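Local coordinates for protein K41043 (PDB 6KBR) that probably inhibits serine proteases as a Kazal-type domain (SPINK2), presenting a binding loop to a partner protein, at residues T11-R15 against C44-R48; N23-A27 against Y37-C41; C30-T36 against G60-A64. All coordinates share one frame; numbering follows the deposited sequence.

How the contacts relate
From the N terminus, the chain is first tied at contact 1, where a disulfide joins residues 11-15 to helix 40-50 and closes a loop of 28 residues running from the N-terminal arm to that helix. Contact 2 lies within that loop: residues 23-27 fold back on 37-41, the approach to the same helix and its first turn. The two contacts touch, with E40 OE2 beside P12 and Y37 beside K46. Contact 3 joins the hairpin at 30-36 to the tail at 60-64, and its segments alternate along the chain with those of both other contacts. Segments 30-36 and 37-41 run on directly from one another. Together, the three contacts link N-terminal arm, binding loop, helix, sheet and C-terminal tail.

Contact 1: T11-R15 against C44-R48; sequences TPNCR and CMKIR
C14 and C44 are joined by a disulfide, SG to SG 2.1 Å, which accounts for most of what these segments bury against each other. Each cysteine turns its sulfur the same way, anti to its own carbonyl carbon and beside its backbone N (chi1 -64° at C14), and the bridge closes with a left-handed twist, chi3 -75°. I47, one helical turn after C44, backs up the bridge. Beyond CB its side chain is extended (chi2 179°), and the terminal CD1 reaches to the C14 end of the disulfide, 4.2 Å from C14 SG. The same methyl meets P12, whose ring comes in at a slant and offers its CG corner to I47 CD1 at 4.0 Å. The adjacent CB of P12 lies 4.3 Å from C44 SG. P12 and I47 thus pack next to the sulfurs as a small apolar patch, and the segments are joined by the covalent bridge and this packing alone. The irregular N-terminal arm is in this way fastened to the middle of helix 40-50. Y17 touches C44 and N53 touches I47, while T11 OG1 hydrogen-bonds to the backbone N of I56, anchoring the first ordered residue of the arm at strand 56-59.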
loop_
_atom_site.group_PDB
_atom_site.type_symbol
_atom_site.label_atom_id
_atom_site.label_comp_id
_atom_site.label_asym_id
_atom_site.label_seq_id
_atom_site.Cartn_x
_atom_site.Cartn_y
_atom_site.Cartn_z
ATOM N N THR B 11 -8.470 24.612 8.218
ATOM C CA THR B 11 -7.182 24.134 7.633
ATOM C C THR B 11 -7.346 23.134 6.446
ATOM O O THR B 11 -6.906 23.490 5.374
ATOM C CB THR B 11 -6.137 23.627 8.693
ATOM O OG1 THR B 11 -6.795 23.082 9.831
ATOM C CG2 THR B 11 -5.132 24.739 9.171
ATOM N N PRO B 12 -7.927 21.907 6.605
ATOM C CA PRO B 12 -7.797 20.957 5.481
ATOM C C PRO B 12 -8.637 21.306 4.241
ATOM O O PRO B 12 -9.796 21.676 4.366
ATOM C CB PRO B 12 -8.253 19.609 6.081
ATOM C CG PRO B 12 -9.111 19.965 7.199
ATOM C CD PRO B 12 -8.668 21.300 7.710
ATOM N N ASN B 13 -8.060 21.162 3.052
ATOM C CA ASN B 13 -8.843 21.377 1.833
ATOM C C ASN B 13 -9.292 20.014 1.337
ATOM O O ASN B 13 -8.529 19.271 0.683
ATOM C CB ASN B 13 -8.096 22.164 0.738
ATOM C CG ASN B 13 -9.016 22.523 -0.430
ATOM O OD1 ASN B 13 -10.254 22.317 -0.387
ATOM N ND2 ASN B 13 -8.418 23.046 -1.491
ATOM N N CYS B 14 -10.526 19.674 1.702
ATOM C CA CYS B 14 -11.043 18.360 1.424
ATOM C C CYS B 14 -11.486 18.193 -0.076
ATOM O O CYS B 14 -11.539 17.063 -0.601
ATOM C CB CYS B 14 -12.104 18.018 2.480
ATOM S SG CYS B 14 -11.361 17.932 4.158
ATOM N N ARG B 15 -11.682 19.314 -0.779
ATOM C CA ARG B 15 -12.047 19.308 -2.213
ATOM C C ARG B 15 -10.958 18.699 -3.108
ATOM O O ARG B 15 -11.244 18.318 -4.234
ATOM C CB ARG B 15 -12.384 20.740 -2.718
ATOM C CG ARG B 15 -13.858 21.204 -2.627
ATOM C CD ARG B 15 -14.759 20.670 -1.491
ATOM N NE ARG B 15 -14.198 20.706 -0.127
ATOM C CZ ARG B 15 -13.986 21.808 0.610
ATOM N NH1 ARG B 15 -14.273 23.036 0.142
ATOM N NH2 ARG B 15 -13.463 21.683 1.838
ATOM N N CYS B 44 -10.414 14.106 6.229
ATOM C CA CYS B 44 -11.531 14.582 5.395
ATOM C C CYS B 44 -12.764 13.633 5.355
ATOM O O CYS B 44 -13.907 14.074 5.450
ATOM C CB CYS B 44 -11.040 14.908 3.968
ATOM S SG CYS B 44 -9.985 16.353 3.957
ATOM N N MET B 45 -12.516 12.322 5.242
ATOM C CA MET B 45 -13.565 11.350 5.385
ATOM C C MET B 45 -14.305 11.448 6.790
ATOM O O MET B 45 -15.514 11.470 6.873
ATOM C CB MET B 45 -12.992 9.955 5.092
ATOM C CG MET B 45 -12.949 9.657 3.573
ATOM S SD MET B 45 -12.692 7.911 3.148
ATOM C CE MET B 45 -14.326 7.281 3.544
ATOM N N LYS B 46 -13.561 11.521 7.865
ATOM C CA LYS B 46 -14.133 11.730 9.205
ATOM C C LYS B 46 -14.981 12.970 9.277
ATOM O O LYS B 46 -16.020 12.939 9.858
ATOM C CB LYS B 46 -13.048 11.805 10.293
ATOM C CG LYS B 46 -13.641 11.719 11.705
ATOM C CD LYS B 46 -14.169 10.319 12.063
ATOM C CE LYS B 46 -15.159 10.405 13.211
ATOM N NZ LYS B 46 -16.551 10.299 12.642
ATOM N N ILE B 47 -14.529 14.050 8.654
ATOM C CA ILE B 47 -15.299 15.317 8.630
ATOM C C ILE B 47 -16.661 15.019 8.029
ATOM O O ILE B 47 -17.716 15.382 8.602
ATOM C CB ILE B 47 -14.497 16.407 7.894
ATOM C CG1 ILE B 47 -13.315 16.853 8.800
ATOM C CG2 ILE B 47 -15.401 17.577 7.380
ATOM C CD1 ILE B 47 -12.445 17.899 8.194
ATOM N N ARG B 48 -16.625 14.308 6.898
ATOM C CA ARG B 48 -17.846 14.010 6.148
ATOM C C ARG B 48 -18.725 13.008 6.925
ATOM O O ARG B 48 -19.893 13.291 7.090
ATOM C CB ARG B 48 -17.546 13.530 4.726
ATOM C CG ARG B 48 -18.815 13.434 3.876
ATOM C CD ARG B 48 -18.547 13.247 2.376
ATOM N NE ARG B 48 -19.806 13.008 1.660
ATOM C CZ ARG B 48 -20.409 11.812 1.523
ATOM N NH1 ARG B 48 -19.868 10.690 2.039
ATOM N NH2 ARG B 48 -21.579 11.719 0.849
#

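Contact 2: N23-A27 against Y37-C41; sequences NRMYA and YANEC
This is a polar brace between the loop that meets the partner chain and the start of a helix: residues 23-27, running from strand 22-23 towards strand 29-31, rest on 37-41, where helix 40-50 begins. N39 carries most of it. Its CG is tucked between backbone N and carbonyl carbon (chi1 48°), which sends the amide across to the concave side of the loop. There ND2 bonds to M25 O at 2.9 Å, nearly straight and almost in the amide plane, and makes a weaker, more bent bond to N23 O at 3.2 Å. One nitrogen thus holds the carbonyls on both sides of R24. The other end of the amide, OD1, accepts from T42 OG1, fixing the flip of the group, and N39 also serves as the N-cap of the helix. Replacing this asparagine by an alanine removes the amide, which is likely to leave the N23 and M25 carbonyls without their shared donor, T42 OG1 without its acceptor, and the loop freer to flex.

Beside the amide the backbones meet directly: A27 N donates to A38 O at 2.9 Å. N39 CA points its hydrogen at A27 O, 3.4 Å away. A water donates to A27 O and accepts from E40 N at 2.8 Å. The Y26 ring lies beside A38, its CD1 4.2 Å from the methyl CB.

C41 is bridged to C22 by a disulfide, which secures the loop's near end. Outside these segments, R24 forms a salt bridge to an acidic side chain of the other protein chain, and N23 extends a beta sheet into that chain. An asparagine spanning the carbonyls around the presumed P1 residue is the hallmark of the Kazal reactive-site loop, consistent with canonical protease inhibition.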
loop_
_atom_site.group_PDB
_atom_site.type_symbol
_atom_site.label_atom_id
_atom_site.label_comp_id
_atom_site.label_asym_id
_atom_site.label_seq_id
_atom_site.Cartn_x
_atom_site.Cartn_y
_atom_site.Cartn_z
ATOM N N ASN B 23 -6.068 7.005 -0.607
ATOM C CA ASN B 23 -4.876 6.176 -0.779
ATOM C C ASN B 23 -4.388 5.728 0.569
ATOM O O ASN B 23 -4.747 6.337 1.556
ATOM C CB ASN B 23 -3.779 6.782 -1.674
ATOM C CG ASN B 23 -3.000 8.016 -1.096
ATOM O OD1 ASN B 23 -2.606 8.905 -1.929
ATOM N ND2 ASN B 23 -2.685 8.071 0.206
ATOM N N ARG B 24 -3.642 4.636 0.599
ATOM C CA ARG B 24 -3.275 3.988 1.834
ATOM C C ARG B 24 -1.809 4.250 2.238
ATOM O O ARG B 24 -1.149 3.385 2.838
ATOM C CB ARG B 24 -3.625 2.501 1.721
ATOM C CG ARG B 24 -5.099 2.329 2.071
ATOM C CD ARG B 24 -5.682 0.990 1.696
ATOM N NE ARG B 24 -7.042 0.866 2.291
ATOM C CZ ARG B 24 -7.734 -0.275 2.367
ATOM N NH1 ARG B 24 -7.217 -1.456 1.982
ATOM N NH2 ARG B 24 -8.950 -0.226 2.866
ATOM N N MET B 25 -1.320 5.449 1.896
ATOM C CA MET B 25 -0.006 5.885 2.347
ATOM C C MET B 25 -0.155 6.399 3.773
ATOM O O MET B 25 -1.196 6.927 4.140
ATOM C CB MET B 25 0.560 6.982 1.438
ATOM C CG MET B 25 1.807 7.645 1.959
ATOM S SD MET B 25 2.496 8.683 0.660
ATOM C CE MET B 25 3.629 9.754 1.587
ATOM N N TYR B 26 0.858 6.194 4.589
ATOM C CA TYR B 26 0.867 6.726 5.962
ATOM C C TYR B 26 1.600 8.078 5.932
ATOM O O TYR B 26 2.762 8.102 5.714
ATOM C CB TYR B 26 1.510 5.743 6.938
ATOM C CG TYR B 26 1.418 6.225 8.402
ATOM C CD1 TYR B 26 0.205 6.252 9.083
ATOM C CD2 TYR B 26 2.569 6.637 9.095
ATOM C CE1 TYR B 26 0.144 6.677 10.415
ATOM C CE2 TYR B 26 2.511 7.069 10.417
ATOM C CZ TYR B 26 1.316 7.082 11.061
ATOM O OH TYR B 26 1.289 7.527 12.350
ATOM N N ALA B 27 0.844 9.172 6.060
ATOM C CA ALA B 27 1.325 10.556 6.128
ATOM C C ALA B 27 0.513 11.288 7.209
ATOM O O ALA B 27 -0.353 12.090 6.894
ATOM C CB ALA B 27 1.149 11.248 4.771
ATOM N N TYR B 37 -4.847 11.266 12.406
ATOM C CA TYR B 37 -5.396 10.667 11.202
ATOM C C TYR B 37 -4.258 10.128 10.336
ATOM O O TYR B 37 -3.256 10.802 10.188
ATOM C CB TYR B 37 -6.309 11.691 10.451
ATOM C CG TYR B 37 -7.552 11.881 11.267
ATOM C CD1 TYR B 37 -7.598 12.839 12.268
ATOM C CD2 TYR B 37 -8.646 11.006 11.130
ATOM C CE1 TYR B 37 -8.696 12.956 13.110
ATOM C CE2 TYR B 37 -9.754 11.103 11.949
ATOM C CZ TYR B 37 -9.779 12.097 12.962
ATOM O OH TYR B 37 -10.911 12.259 13.766
ATOM N N ALA B 38 -4.423 8.905 9.804
ATOM C CA ALA B 38 -3.395 8.263 8.945
ATOM C C ALA B 38 -2.921 9.146 7.758
ATOM O O ALA B 38 -1.785 9.101 7.353
ATOM C CB ALA B 38 -3.867 6.907 8.431
ATOM N N ASN B 39 -3.817 9.930 7.226
ATOM C CA ASN B 39 -3.486 10.909 6.236
ATOM C C ASN B 39 -4.583 11.952 6.158
ATOM O O ASN B 39 -5.622 11.781 6.768
ATOM C CB ASN B 39 -3.227 10.250 4.877
ATOM C CG ASN B 39 -4.306 9.261 4.483
ATOM O OD1 ASN B 39 -5.506 9.557 4.542
ATOM N ND2 ASN B 39 -3.885 8.096 4.031
ATOM N N GLU B 40 -4.343 13.023 5.435
ATOM C CA GLU B 40 -5.299 14.126 5.381
ATOM C C GLU B 40 -6.595 13.701 4.723
ATOM O O GLU B 40 -7.647 14.180 5.094
ATOM C CB GLU B 40 -4.725 15.350 4.639
ATOM C CG GLU B 40 -5.594 16.618 4.790
ATOM C CD GLU B 40 -4.786 17.914 4.451
ATOM O OE1 GLU B 40 -3.544 17.962 4.734
ATOM O OE2 GLU B 40 -5.429 18.854 3.917
ATOM N N CYS B 41 -6.525 12.814 3.744
ATOM C CA CYS B 41 -7.704 12.337 3.080
ATOM C C CYS B 41 -8.626 11.634 4.090
ATOM O O CYS B 41 -9.859 11.838 4.052
ATOM C CB CYS B 41 -7.349 11.452 1.891
ATOM S SG CYS B 41 -8.774 10.809 0.961
HETATM O O HOH W 1 -1.621 13.365 4.856
#

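Contact 3: C30-T36 against G60-A64; sequences CGSDMST and GPCGA
The backbone N of G31 donates to S35 O at 2.9 Å, closing the base of a tight hairpin, and C62 SG rests against this pair, 3.5 Å from S35 O. The sulfur is held there by its disulfide to C30, SG to SG 2.0 Å. The two ends of the bridge differ: C30 sends SG anti to its backbone N (chi1 177°), whereas C62 keeps SG beside its own N (chi1 -72°), and the link between them has a right-handed twist, chi3 99°. T36 covers the tail from the other strand of the hairpin. Its methyl CG2 lies 3.6 Å from C62 N, a buried amide with no polar partner in the model, and its OG1 sits alongside the proline ring, 3.8 Å from P61 CA.

The hairpin itself is stiffened from within by a type I turn, in which M34 N bonds to G31 O, and by an Asx turn: D33 OD1 takes the hydrogen of S35 N at 3.2 Å, met from well above the carboxylate plane. D33 OD2 accepts from Y37 OH.

C30 belongs to strand 29-31, the central strand of the antiparallel sheet, flanked by 36-37 and 56-59. Its backbone pairs with I57 and K58, and G60 with P28, so the disulfide fastens the tail leaving edge strand 56-59 back onto the central strand.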
loop_
_atom_site.group_PDB
_atom_site.type_symbol
_atom_site.label_atom_id
_atom_site.label_comp_id
_atom_site.label_asym_id
_atom_site.label_seq_id
_atom_site.Cartn_x
_atom_site.Cartn_y
_atom_site.Cartn_z
ATOM N N CYS B 30 -2.429 15.542 12.816
ATOM C CA CYS B 30 -3.026 15.565 14.148
ATOM C C CYS B 30 -4.243 16.481 14.096
ATOM O O CYS B 30 -4.123 17.633 13.745
ATOM C CB CYS B 30 -2.039 16.121 15.176
ATOM S SG CYS B 30 -2.817 16.228 16.813
ATOM N N GLY B 31 -5.413 15.945 14.406
ATOM C CA GLY B 31 -6.640 16.705 14.320
ATOM C C GLY B 31 -6.895 17.490 15.612
ATOM O O GLY B 31 -6.389 17.130 16.666
ATOM N N SER B 32 -7.660 18.567 15.498
ATOM C CA SER B 32 -8.114 19.366 16.662
ATOM C C SER B 32 -9.016 18.519 17.620
ATOM O O SER B 32 -9.269 18.911 18.771
ATOM C CB SER B 32 -8.856 20.628 16.212
ATOM O OG SER B 32 -9.805 20.274 15.249
ATOM N N ASP B 33 -9.512 17.385 17.130
ATOM C CA ASP B 33 -10.173 16.418 17.957
ATOM C C ASP B 33 -9.305 15.498 18.775
ATOM O O ASP B 33 -9.857 14.637 19.426
ATOM C CB ASP B 33 -11.104 15.583 17.105
ATOM C CG ASP B 33 -10.377 14.744 16.083
ATOM O OD1 ASP B 33 -9.156 14.954 15.873
ATOM O OD2 ASP B 33 -11.074 13.950 15.476
ATOM N N MET B 34 -7.989 15.688 18.769
ATOM C CA MET B 34 -7.035 14.866 19.541
ATOM C C MET B 34 -6.802 13.463 18.975
ATOM O O MET B 34 -6.232 12.608 19.649
ATOM C CB MET B 34 -7.426 14.797 21.005
ATOM C CG MET B 34 -7.644 16.174 21.624
ATOM S SD MET B 34 -7.535 16.081 23.432
ATOM C CE MET B 34 -7.117 17.781 23.793
ATOM N N SER B 35 -7.184 13.248 17.711
ATOM C CA SER B 35 -6.947 11.998 17.033
ATOM C C SER B 35 -5.874 12.246 15.998
ATOM O O SER B 35 -5.899 13.256 15.283
ATOM C CB SER B 35 -8.216 11.520 16.327
ATOM O OG SER B 35 -9.133 10.939 17.224
ATOM N N THR B 36 -4.954 11.304 15.873
ATOM C CA THR B 36 -4.018 11.342 14.727
ATOM C C THR B 36 -4.760 10.618 13.567
ATOM O O THR B 36 -5.361 9.603 13.782
ATOM C CB THR B 36 -2.528 10.937 15.092
ATOM O OG1 THR B 36 -1.888 10.090 14.090
ATOM C CG2 THR B 36 -2.426 10.347 16.346
ATOM N N GLY B 60 2.188 15.233 11.284
ATOM C CA GLY B 60 2.694 14.186 12.137
ATOM C C GLY B 60 1.701 13.748 13.168
ATOM O O GLY B 60 0.629 14.326 13.279
ATOM N N PRO B 61 2.075 12.739 13.978
ATOM C CA PRO B 61 1.136 12.236 14.963
ATOM C C PRO B 61 0.837 13.308 16.014
ATOM O O PRO B 61 1.573 14.289 16.112
ATOM C CB PRO B 61 1.835 10.986 15.556
ATOM C CG PRO B 61 3.259 11.063 15.133
ATOM C CD PRO B 61 3.368 12.007 13.969
ATOM N N CYS B 62 -0.254 13.151 16.752
ATOM C CA CYS B 62 -0.568 14.058 17.872
ATOM C C CYS B 62 0.467 13.770 18.968
ATOM O O CYS B 62 0.854 12.635 19.119
ATOM C CB CYS B 62 -1.984 13.788 18.407
ATOM S SG CYS B 62 -3.312 14.329 17.302
ATOM N N GLY B 63 0.900 14.770 19.712
ATOM C CA GLY B 63 1.693 14.543 20.938
ATOM C C GLY B 63 0.815 14.000 22.065
ATOM O O GLY B 63 -0.398 13.911 21.911
ATOM N N ALA B 64 1.401 13.691 23.215
ATOM C CA ALA B 64 0.649 13.081 24.331
ATOM C C ALA B 64 -0.197 14.070 25.165
ATOM O O ALA B 64 -1.451 14.020 25.136
ATOM C CB ALA B 64 1.608 12.304 25.247
#